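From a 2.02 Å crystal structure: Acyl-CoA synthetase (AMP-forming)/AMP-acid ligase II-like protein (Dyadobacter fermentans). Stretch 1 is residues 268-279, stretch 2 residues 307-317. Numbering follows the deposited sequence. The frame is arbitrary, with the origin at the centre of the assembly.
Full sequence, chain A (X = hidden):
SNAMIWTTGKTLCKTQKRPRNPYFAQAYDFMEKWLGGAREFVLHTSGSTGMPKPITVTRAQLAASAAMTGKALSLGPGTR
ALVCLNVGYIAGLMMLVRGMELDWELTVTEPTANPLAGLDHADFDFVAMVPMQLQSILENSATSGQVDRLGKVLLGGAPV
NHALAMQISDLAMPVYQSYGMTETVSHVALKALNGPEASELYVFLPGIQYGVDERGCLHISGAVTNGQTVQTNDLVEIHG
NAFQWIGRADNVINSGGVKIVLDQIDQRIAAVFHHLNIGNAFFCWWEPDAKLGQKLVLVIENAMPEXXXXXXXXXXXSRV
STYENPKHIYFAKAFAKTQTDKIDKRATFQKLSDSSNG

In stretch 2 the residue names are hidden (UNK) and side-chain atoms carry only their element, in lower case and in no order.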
ATOM      1  N   ARG A 268      21.502 -13.343  -0.009  1.00 37.07           N
ATOM      2  CA  ARG A 268      22.160 -14.405   0.757  1.00 40.20           C
ATOM      3  C   ARG A 268      23.352 -15.035   0.033  1.00 44.87           C
ATOM      4  O   ARG A 268      24.393 -15.295   0.638  1.00 49.03           O
ATOM      5  CB  ARG A 268      21.148 -15.481   1.160  1.00 40.75           C
ATOM      6  CG  ARG A 268      20.275 -15.039   2.313  1.00 50.89           C
ATOM      7  CD  ARG A 268      19.099 -15.969   2.570  1.00 58.43           C
ATOM      8  NE  ARG A 268      18.142 -15.344   3.481  1.00 60.00           N
ATOM      9  CZ  ARG A 268      18.291 -15.295   4.800  1.00 62.72           C
ATOM     10  NH1 ARG A 268      19.360 -15.842   5.368  1.00 64.84           N
ATOM     11  NH2 ARG A 268      17.374 -14.696   5.553  1.00 61.96           N
ATOM     12  N   ILE A 269      23.199 -15.283  -1.263  1.00 39.42           N
ATOM     13  CA  ILE A 269      24.310 -15.779  -2.063  1.00 39.12           C
ATOM     14  C   ILE A 269      25.407 -14.722  -2.257  1.00 39.56           C
ATOM     15  O   ILE A 269      26.593 -15.049  -2.311  1.00 41.74           O
ATOM     16  CB  ILE A 269      23.812 -16.278  -3.418  1.00 39.74           C
ATOM     17  CG1 ILE A 269      23.112 -17.623  -3.221  1.00 44.52           C
ATOM     18  CG2 ILE A 269      24.962 -16.405  -4.399  1.00 38.54           C
ATOM     19  CD1 ILE A 269      22.238 -18.026  -4.366  1.00 49.51           C
ATOM     20  N   ALA A 270      25.007 -13.456  -2.351  1.00 37.38           N
ATOM     21  CA  ALA A 270      25.971 -12.369  -2.498  1.00 39.62           C
ATOM     22  C   ALA A 270      26.973 -12.352  -1.348  1.00 44.58           C
ATOM     23  O   ALA A 270      28.166 -12.153  -1.567  1.00 51.91           O
ATOM     24  CB  ALA A 270      25.259 -11.024  -2.603  1.00 40.24           C
ATOM     25  N   ALA A 271      26.491 -12.546  -0.122  1.00 44.92           N
ATOM     26  CA  ALA A 271      27.385 -12.594   1.036  1.00 47.43           C
ATOM     27  C   ALA A 271      28.404 -13.730   0.891  1.00 47.60           C
ATOM     28  O   ALA A 271      29.540 -13.617   1.348  1.00 48.04           O
ATOM     29  CB  ALA A 271      26.598 -12.735   2.336  1.00 46.76           C
ATOM     30  N   VAL A 272      27.994 -14.820   0.245  1.00 46.70           N
ATOM     31  CA  VAL A 272      28.907 -15.925  -0.012  1.00 44.92           C
ATOM     32  C   VAL A 272      29.968 -15.532  -1.041  1.00 45.72           C
ATOM     33  O   VAL A 272      31.155 -15.738  -0.814  1.00 47.51           O
ATOM     34  CB  VAL A 272      28.165 -17.182  -0.484  1.00 44.63           C
ATOM     35  CG1 VAL A 272      29.152 -18.214  -1.031  1.00 42.23           C
ATOM     36  CG2 VAL A 272      27.334 -17.757   0.656  1.00 46.32           C
ATOM     37  N   PHE A 273      29.542 -14.969  -2.171  1.00 42.87           N
ATOM     38  CA  PHE A 273      30.488 -14.476  -3.178  1.00 46.84           C
ATOM     39  C   PHE A 273      31.506 -13.509  -2.575  1.00 50.41           C
ATOM     40  O   PHE A 273      32.712 -13.677  -2.749  1.00 52.16           O
ATOM     41  CB  PHE A 273      29.751 -13.780  -4.323  1.00 45.78           C
ATOM     42  CG  PHE A 273      29.270 -14.714  -5.394  1.00 42.61           C
ATOM     43  CD1 PHE A 273      28.328 -15.686  -5.114  1.00 40.42           C
ATOM     44  CD2 PHE A 273      29.741 -14.596  -6.689  1.00 43.19           C
ATOM     45  CE1 PHE A 273      27.882 -16.538  -6.108  1.00 43.36           C
ATOM     46  CE2 PHE A 273      29.304 -15.444  -7.683  1.00 43.23           C
ATOM     47  CZ  PHE A 273      28.372 -16.415  -7.396  1.00 44.35           C
ATOM     48  N   HIS A 274      31.015 -12.489  -1.874  1.00 54.31           N
ATOM     49  CA  HIS A 274      31.899 -11.498  -1.255  1.00 61.10           C
ATOM     50  C   HIS A 274      32.919 -12.192  -0.359  1.00 62.01           C
ATOM     51  O   HIS A 274      34.117 -11.900  -0.416  1.00 62.65           O
ATOM     52  CB  HIS A 274      31.089 -10.477  -0.445  1.00 64.52           C
ATOM     53  CG  HIS A 274      31.910  -9.686   0.529  1.00 69.08           C
ATOM     54  ND1 HIS A 274      32.124 -10.096   1.829  1.00 70.76           N
ATOM     55  CD2 HIS A 274      32.565  -8.510   0.393  1.00 70.81           C
ATOM     56  CE1 HIS A 274      32.878  -9.206   2.450  1.00 73.00           C
ATOM     57  NE2 HIS A 274      33.159  -8.233   1.603  1.00 73.00           N
ATOM     58  N   HIS A 275      32.430 -13.121   0.457  1.00 63.02           N
ATOM     59  CA  HIS A 275      33.271 -13.853   1.398  1.00 66.93           C
ATOM     60  C   HIS A 275      34.352 -14.679   0.704  1.00 61.78           C
ATOM     61  O   HIS A 275      35.418 -14.916   1.275  1.00 61.36           O
ATOM     62  CB  HIS A 275      32.415 -14.758   2.290  1.00 71.62           C
ATOM     63  CG  HIS A 275      33.210 -15.578   3.259  1.00 79.85           C
ATOM     64  ND1 HIS A 275      33.382 -16.938   3.119  1.00 80.67           N
ATOM     65  CD2 HIS A 275      33.885 -15.225   4.380  1.00 84.66           C
ATOM     66  CE1 HIS A 275      34.127 -17.389   4.111  1.00 83.97           C
ATOM     67  NE2 HIS A 275      34.445 -16.371   4.891  1.00 86.08           N
ATOM     68  N   LEU A 276      34.069 -15.119  -0.521  1.00 57.51           N
ATOM     69  CA  LEU A 276      35.034 -15.895  -1.301  1.00 61.64           C
ATOM     70  C   LEU A 276      35.762 -15.047  -2.343  1.00 62.46           C
ATOM     71  O   LEU A 276      36.559 -15.566  -3.128  1.00 63.45           O
ATOM     72  CB  LEU A 276      34.357 -17.091  -1.979  1.00 63.05           C
ATOM     73  CG  LEU A 276      34.280 -18.399  -1.186  1.00 66.83           C
ATOM     74  CD1 LEU A 276      33.620 -18.184   0.168  1.00 68.99           C
ATOM     75  CD2 LEU A 276      33.539 -19.464  -1.982  1.00 65.09           C
ATOM     76  N   ASN A 277      35.485 -13.746  -2.351  1.00 61.91           N
ATOM     77  CA  ASN A 277      36.102 -12.835  -3.311  1.00 66.35           C
ATOM     78  C   ASN A 277      35.882 -13.258  -4.771  1.00 62.71           C
ATOM     79  O   ASN A 277      36.812 -13.278  -5.578  1.00 64.33           O
ATOM     80  CB  ASN A 277      37.596 -12.664  -3.009  1.00 77.86           C
ATOM     81  CG  ASN A 277      38.273 -11.678  -3.945  1.00 89.35           C
ATOM     82  OD1 ASN A 277      39.098 -12.063  -4.778  1.00 95.72           O
ATOM     83  ND2 ASN A 277      37.918 -10.402  -3.822  1.00 91.30           N
ATOM     84  N   ILE A 278      34.640 -13.601  -5.097  1.00 54.50           N
ATOM     85  CA  ILE A 278      34.266 -13.915  -6.465  1.00 48.67           C
ATOM     86  C   ILE A 278      33.661 -12.675  -7.100  1.00 49.79           C
ATOM     87  O   ILE A 278      32.626 -12.181  -6.649  1.00 46.70           O
ATOM     88  CB  ILE A 278      33.242 -15.053  -6.502  1.00 49.92           C
ATOM     89  CG1 ILE A 278      33.797 -16.280  -5.776  1.00 53.94           C
ATOM     90  CG2 ILE A 278      32.883 -15.401  -7.934  1.00 47.10           C
ATOM     91  CD1 ILE A 278      32.866 -17.475  -5.788  1.00 51.69           C
ATOM     92  N   GLY A 279      34.314 -12.166  -8.138  1.00 52.78           N
ATOM     93  CA  GLY A 279      33.888 -10.939  -8.782  1.00 54.20           C
ATOM     94  C   GLY A 279      32.891 -11.174  -9.900  1.00 52.90           C
ATOM     95  O   GLY A 279      32.293 -10.226 -10.407  1.00 52.79           O
ATOM     96  N   UNK A 307      37.728 -25.901  -8.655  1.00 66.97           N
ATOM     97  CA  UNK A 307      38.032 -25.794  -7.229  1.00 62.15           C
ATOM     98  C   UNK A 307      37.183 -24.729  -6.547  1.00 60.24           C
ATOM     99  O   UNK A 307      36.596 -24.973  -5.487  1.00 56.12           O
ATOM    100  c   UNK A 307      39.511 -25.498  -7.027  1.00 63.88           C
ATOM    101  N   UNK A 308      37.129 -23.548  -7.159  1.00 60.12           N
ATOM    102  CA  UNK A 308      36.373 -22.428  -6.607  1.00 58.34           C
ATOM    103  C   UNK A 308      34.875 -22.699  -6.697  1.00 55.40           C
ATOM    104  O   UNK A 308      34.121 -22.334  -5.802  1.00 54.27           O
ATOM    105  c   UNK A 308      36.735 -21.123  -7.316  1.00 59.41           C
ATOM    106  c   UNK A 308      36.539 -19.825  -5.179  1.00 60.39           C
ATOM    107  c   UNK A 308      36.875 -18.621  -7.331  1.00 61.12           C
ATOM    108  c   UNK A 308      36.243 -19.829  -6.666  1.00 59.80           C
ATOM    109  N   UNK A 309      34.451 -23.358  -7.769  1.00 55.96           N
ATOM    110  CA  UNK A 309      33.051 -23.731  -7.916  1.00 56.58           C
ATOM    111  C   UNK A 309      32.612 -24.666  -6.784  1.00 57.41           C
ATOM    112  O   UNK A 309      31.507 -24.534  -6.253  1.00 56.30           O
ATOM    113  c   UNK A 309      31.308 -24.712  -9.433  1.00 49.64           C
ATOM    114  o   UNK A 309      33.166 -23.474 -10.321  1.00 56.44           O
ATOM    115  c   UNK A 309      32.783 -24.384  -9.283  1.00 54.98           C
ATOM    116  N   UNK A 310      33.489 -25.597  -6.418  1.00 57.55           N
ATOM    117  CA  UNK A 310      33.250 -26.509  -5.300  1.00 57.76           C
ATOM    118  C   UNK A 310      33.166 -25.785  -3.954  1.00 55.49           C
ATOM    119  O   UNK A 310      32.267 -26.064  -3.152  1.00 53.59           O
ATOM    120  c   UNK A 310      35.170 -29.813  -6.151  1.00 75.01           C
ATOM    121  o   UNK A 310      35.097 -30.744  -6.980  1.00 78.99           O
ATOM    122  o   UNK A 310      36.150 -29.668  -5.381  1.00 76.23           O
ATOM    123  c   UNK A 310      34.014 -28.815  -6.089  1.00 66.85           C
ATOM    124  c   UNK A 310      34.329 -27.592  -5.245  1.00 61.86           C
ATOM    125  N   UNK A 311      34.100 -24.868  -3.700  1.00 52.79           N
ATOM    126  CA  UNK A 311      34.028 -24.032  -2.504  1.00 51.34           C
ATOM    127  C   UNK A 311      32.699 -23.283  -2.482  1.00 48.21           C
ATOM    128  O   UNK A 311      32.022 -23.215  -1.457  1.00 42.83           O
ATOM    129  c   UNK A 311      37.473 -20.967   0.619  1.00 81.85           C
ATOM    130  n   UNK A 311      36.861 -21.895  -0.112  1.00 77.19           N
ATOM    131  c   UNK A 311      37.371 -22.429  -1.375  1.00 73.01           C
ATOM    132  n   UNK A 311      36.929 -20.549   1.758  1.00 82.90           N
ATOM    133  c   UNK A 311      36.488 -23.558  -1.906  1.00 66.68           C
ATOM    134  c   UNK A 311      35.175 -23.018  -2.452  1.00 55.28           C
ATOM    135  n   UNK A 311      38.628 -20.453   0.214  1.00 84.57           N
ATOM    136  N   UNK A 312      32.334 -22.716  -3.625  1.00 48.36           N
ATOM    137  CA  UNK A 312      31.137 -21.896  -3.708  1.00 46.78           C
ATOM    138  C   UNK A 312      29.918 -22.731  -3.362  1.00 44.95           C
ATOM    139  O   UNK A 312      29.109 -22.358  -2.505  1.00 42.77           O
ATOM    140  c   UNK A 312      30.983 -21.323  -5.110  1.00 43.57           C
ATOM    141  c   UNK A 312      29.625 -20.662  -5.307  1.00 44.22           C
ATOM    142  c   UNK A 312      29.509 -19.420  -4.420  1.00 42.58           C
ATOM    143  c   UNK A 312      29.419 -20.332  -6.773  1.00 48.55           C
ATOM    144  N   UNK A 313      29.794 -23.856  -4.050  1.00 46.09           N
ATOM    145  CA  UNK A 313      28.680 -24.767  -3.852  1.00 47.28           C
ATOM    146  C   UNK A 313      28.525 -25.148  -2.380  1.00 49.55           C
ATOM    147  O   UNK A 313      27.421 -25.085  -1.826  1.00 44.52           O
ATOM    148  o   UNK A 313      28.742 -25.688  -6.094  1.00 55.26           O
ATOM    149  c   UNK A 313      28.854 -26.033  -4.706  1.00 51.42           C
ATOM    150  c   UNK A 313      27.800 -27.080  -4.354  1.00 48.36           C
ATOM    151  N   UNK A 314      29.633 -25.531  -1.750  1.00 49.53           N
ATOM    152  CA  UNK A 314      29.610 -25.963  -0.355  1.00 52.54           C
ATOM    153  C   UNK A 314      29.235 -24.834   0.609  1.00 51.79           C
ATOM    154  O   UNK A 314      28.427 -25.028   1.522  1.00 54.18           O
ATOM    155  c   UNK A 314      30.954 -26.593   0.042  1.00 54.12           C
ATOM    156  N   UNK A 315      29.825 -23.661   0.414  1.00 49.20           N
ATOM    157  CA  UNK A 315      29.538 -22.515   1.277  1.00 52.53           C
ATOM    158  C   UNK A 315      28.063 -22.114   1.204  1.00 50.48           C
ATOM    159  O   UNK A 315      27.453 -21.782   2.224  1.00 47.10           O
ATOM    160  c   UNK A 315      30.445 -21.326   0.934  1.00 59.95           C
ATOM    161  o   UNK A 315      30.687 -20.787   3.634  1.00 84.41           O
ATOM    162  c   UNK A 315      29.984 -19.984   1.497  1.00 69.01           C
ATOM    163  o   UNK A 315      30.178 -18.646   3.461  1.00 83.32           O
ATOM    164  c   UNK A 315      30.305 -19.795   2.971  1.00 80.32           C
ATOM    165  N   UNK A 316      27.494 -22.159  -0.000  1.00 48.13           N
ATOM    166  CA  UNK A 316      26.085 -21.826  -0.196  1.00 43.07           C
ATOM    167  C   UNK A 316      25.208 -22.814   0.561  1.00 46.03           C
ATOM    168  O   UNK A 316      24.300 -22.422   1.298  1.00 44.79           O
ATOM    169  c   UNK A 316      26.286 -20.588  -2.385  1.00 36.92           C
ATOM    170  c   UNK A 316      24.187 -21.791  -1.856  1.00 42.41           C
ATOM    171  c   UNK A 316      25.698 -21.822  -1.695  1.00 39.98           C
ATOM    172  c   UNK A 316      25.879 -20.436  -3.842  1.00 37.69           C
ATOM    173  N   UNK A 317      25.512 -24.097   0.394  1.00 43.37           N
ATOM    174  CA  UNK A 317      24.741 -25.158   1.017  1.00 49.13           C
ATOM    175  C   UNK A 317      24.773 -25.093   2.552  1.00 50.01           C
ATOM    176  O   UNK A 317      23.876 -25.612   3.216  1.00 45.56           O
ATOM    177  n   UNK A 317      24.267 -30.162   0.668  1.00 77.58           N
ATOM    178  c   UNK A 317      24.396 -31.354   0.092  1.00 84.09           C
ATOM    179  n   UNK A 317      24.006 -32.452   0.735  1.00 86.42           N
ATOM    180  c   UNK A 317      25.234 -26.517   0.509  1.00 53.80           C
ATOM    181  c   UNK A 317      24.392 -27.704   0.942  1.00 61.11           C
ATOM    182  n   UNK A 317      24.916 -31.449  -1.127  1.00 84.78           N
ATOM    183  c   UNK A 317      24.674 -28.906   0.047  1.00 69.39           C
TER

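Position 307 carries one side-chain carbon and nothing more. It lies out of reach of stretch 1. A lone CB means alanine: Ala 307.

Position 308 has four carbons, forked at the second. Its CA-to-CB bond points sideways, but the end of the chain comes nearer to stretch 1, meeting Leu 276 and Ile 278. Four carbons with that fork make Leu 308. Its CD2 is 4.2 Å from CG1 of Ile 278, and its CD1 is 4.4 Å from CD2 of Leu 276.

Position 309 has one carbon bearing an oxygen and a second carbon. Its CA-to-CB bond points away from stretch 1, and it touches nothing there. A CB branched into a hydroxyl and a methyl identifies Thr 309.

Position 310 has three carbons in a row, the third holding two oxygens. It is exposed and out of reach. The terminal carboxylate gives Glu 310.

Position 311 has three carbons, a nitrogen, then a carbon with two more nitrogens, a guanidinium. Its CA-to-CB bond points toward stretch 1. Its CB lies 3.9 Å from CD2 of Leu 276, and CG of Leu 276 sits over one face of the guanidinium. The residue is Arg 311.

Position 312 again has four carbons forked at the second. The backbone CA is 3.8 Å from CD2 of Leu 276, and the side chain reaches Val 272, Phe 273 and Ile 278. It is Leu 312. Its CD1 is 3.6 Å from CG1 of Val 272, 3.7 Å from CE1 of Phe 273 and 4.1 Å from CD1 of Ile 278, so one methyl serves three neighbours.

Position 313 has one carbon with an oxygen and a carbon. Its CA-to-CB bond points away. It is Thr 313. Its OG1 donates a hydrogen bond to O of Thr 309, 3.0 Å away.

Position 314 has a single carbon, out of reach: Ala 314.

Position 315 has three carbons, the third with two oxygens. Its CA-to-CB bond points toward stretch 1, and it touches Val 272, His 275 and Leu 276. It is Glu 315. Its CG packs 3.2 Å from CG1 of Val 272, a tight contact. Its OE2 is 3.6 Å from ND1 of His 275, with no hydrogen bond between them.

Position 316 has four carbons, forked at the first. Its two-carbon arm meets Ile 269 and Val 272. That is Ile 316. Its CG1 is 4.0 Å from CG1 of Val 272, and its CD1 is 4.0 Å from CG1 of Ile 269.

Position 317 has three carbons, a nitrogen, and a carbon with two more nitrogens. It is out of reach: Arg 317.

The two helices cross at 136°, with axes 9.8 Å apart at closest approach. No hydrogen bond joins them. The contact is mainly apolar packing and buries 540 Å². Leu 276 is a knob among Leu 308, Arg 311, Leu 312 and Glu 315. The backbones come nearest at Val 272 and Ile 316, CA to CA 6.5 Å, which brings the valine against Leu 312, Glu 315 and Ile 316.

Stretch 2 (307-317) ALTERLTAEIR
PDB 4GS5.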